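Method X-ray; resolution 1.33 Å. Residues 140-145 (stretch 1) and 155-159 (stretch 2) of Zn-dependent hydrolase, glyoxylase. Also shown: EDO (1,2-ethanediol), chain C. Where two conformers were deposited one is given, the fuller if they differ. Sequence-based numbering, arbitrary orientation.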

# COMPACT_ATOMS: atom_id res chain seq x y z
N GLY A 140 4.68 5.18 -15.00
CA GLY A 140 3.70 6.06 -14.41
C GLY A 140 2.34 5.87 -15.04
O GLY A 140 2.22 5.45 -16.19
N PHE A 141 1.30 6.20 -14.28
CA PHE A 141 -0.06 6.22 -14.80
C PHE A 141 -0.75 7.50 -14.34
O PHE A 141 -0.38 8.11 -13.35
N SER A 142 -1.76 7.92 -15.08
CA SER A 142 -2.26 9.26 -14.82
C SER A 142 -3.53 9.26 -14.00
O SER A 142 -3.93 10.31 -13.50
N ASP A 143 -4.18 8.14 -13.79
CA ASP A 143 -5.57 8.07 -13.40
C ASP A 143 -5.96 6.80 -12.68
O ASP A 143 -6.20 6.87 -11.44
N GLU A 144 -6.18 5.73 -13.50
CA GLU A 144 -6.44 4.37 -13.03
C GLU A 144 -5.70 3.33 -13.87
O GLU A 144 -5.90 3.24 -15.08
N LEU A 145 -5.02 2.45 -13.17
CA LEU A 145 -4.18 1.40 -13.73
C LEU A 145 -4.80 0.07 -13.35
O LEU A 145 -5.20 -0.13 -12.18
N PHE A 155 -6.62 -2.76 -8.96
CA PHE A 155 -6.74 -1.44 -9.58
C PHE A 155 -6.03 -0.41 -8.73
O PHE A 155 -6.09 -0.45 -7.50
N VAL A 156 -5.33 0.49 -9.39
CA VAL A 156 -4.63 1.56 -8.71
C VAL A 156 -5.27 2.85 -9.17
O VAL A 156 -5.51 3.01 -10.38
N HIS A 157 -5.63 3.73 -8.23
CA HIS A 157 -6.47 4.87 -8.59
C HIS A 157 -6.06 6.10 -7.81
O HIS A 157 -5.84 6.01 -6.60
N TYR A 158 -5.95 7.22 -8.52
CA TYR A 158 -5.72 8.53 -7.92
C TYR A 158 -7.05 9.24 -7.70
O TYR A 158 -7.81 9.46 -8.65
N PHE A 159 -7.30 9.62 -6.46
CA PHE A 159 -8.50 10.35 -6.08
C PHE A 159 -8.21 11.76 -5.58
O PHE A 159 -9.16 12.46 -5.21

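Two antiparallel strands set the frame. Leu-145 and Val-156 form a hydrogen-bonded pair, each N lying 2.9 Å from the other's O, and Tyr-158 N donates to Asp-143 O at 3.0 Å. Side chains then alternate between two faces.

On the face of Glu-144 and His-157 the contact is polar. Glu-144 is extended, with chi1 and chi2 both t and chi3 turning to -73°, while His-157 adopts t with chi2 near 119°. These conformations bring the carboxylate to the edge of the imidazole, where His-157 ND1 donates a short hydrogen bond to Glu-144 OE1 (2.6 Å). The other carboxylate oxygen, Glu-144 OE2, accepts from O1 of a 1,2-ethanediol at 2.6 Å. That molecule, probably from the crystallisation liquor, also lays its C2 over one face of the Phe-155 ring, 3.8 Å from CG. Phe-155, in rotamer m, brings CD1 within 3.7 Å of Glu-144 OE2.

The face of Leu-145 and Val-156 is apolar. Leu-145 (t, p) places CD2 3.9 Å from Val-156 CG2, whereas Val-156 (t) offers CG1 to Phe-141 CZ at 3.4 Å. Phe-141 points toward the second stretch in rotamer p, and its long, flat ring spans the gap to the compact, branched valine, both residues being buried.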

# COMPACT_ATOMS: atom_id res chain seq x y z
CB PHE A 141 -0.85 4.99 -14.36
CG PHE A 141 -1.16 4.96 -12.91
CD1 PHE A 141 -2.33 5.53 -12.42
CD2 PHE A 141 -0.30 4.36 -12.01
CE1 PHE A 141 -2.64 5.49 -11.05
CE2 PHE A 141 -0.59 4.34 -10.64
CZ PHE A 141 -1.76 4.87 -10.17
CB SER A 142 -2.58 9.97 -16.12
OG SER A 142 -3.30 11.14 -15.83
CB ASP A 143 -6.33 8.18 -14.73
CG ASP A 143 -5.59 7.48 -15.90
OD1 ASP A 143 -4.35 7.42 -15.85
OD2 ASP A 143 -6.29 6.98 -16.84
CB GLU A 144 -7.94 4.01 -12.97
CG GLU A 144 -8.16 2.50 -12.54
CD GLU A 144 -9.59 2.15 -12.12
OE1 GLU A 144 -10.02 2.56 -11.02
OE2 GLU A 144 -10.29 1.43 -12.87
CB LEU A 145 -2.80 1.51 -13.11
CG LEU A 145 -1.79 0.42 -13.44
CD1 LEU A 145 -1.37 0.51 -14.88
CD2 LEU A 145 -0.58 0.50 -12.51
CB PHE A 155 -8.23 -1.11 -9.72
CG PHE A 155 -8.95 -2.10 -10.60
CD1 PHE A 155 -9.00 -1.91 -11.97
CD2 PHE A 155 -9.43 -3.29 -10.07
CE1 PHE A 155 -9.58 -2.86 -12.79
CE2 PHE A 155 -9.99 -4.24 -10.88
CZ PHE A 155 -10.10 -4.02 -12.25
CB VAL A 156 -3.12 1.55 -9.01
CG1 VAL A 156 -2.39 2.35 -7.94
CG2 VAL A 156 -2.58 0.14 -9.14
CB HIS A 157 -7.93 4.52 -8.31
CG HIS A 157 -8.93 5.40 -9.00
ND1 HIS A 157 -9.84 4.89 -9.89
CD2 HIS A 157 -9.20 6.72 -8.88
CE1 HIS A 157 -10.63 5.87 -10.30
NE2 HIS A 157 -10.26 6.99 -9.72
CB TYR A 158 -4.81 9.36 -8.82
CG TYR A 158 -4.45 10.69 -8.24
CD1 TYR A 158 -3.61 10.78 -7.12
CD2 TYR A 158 -4.95 11.87 -8.80
CE1 TYR A 158 -3.27 11.99 -6.58
CE2 TYR A 158 -4.61 13.10 -8.26
CZ TYR A 158 -3.77 13.15 -7.16
OH TYR A 158 -3.44 14.36 -6.64
CB PHE A 159 -9.22 9.60 -4.97
CG PHE A 159 -9.97 8.40 -5.45
CD1 PHE A 159 -11.22 8.53 -6.02
CD2 PHE A 159 -9.43 7.13 -5.33
CE1 PHE A 159 -11.93 7.42 -6.43
CE2 PHE A 159 -10.16 6.01 -5.72
CZ PHE A 159 -11.39 6.16 -6.30
C1 EDO C . -12.84 -0.61 -11.96
O1 EDO C . -12.68 0.78 -12.23
C2 EDO C . -12.54 -0.95 -10.50
O2 EDO C . -13.28 -0.08 -9.61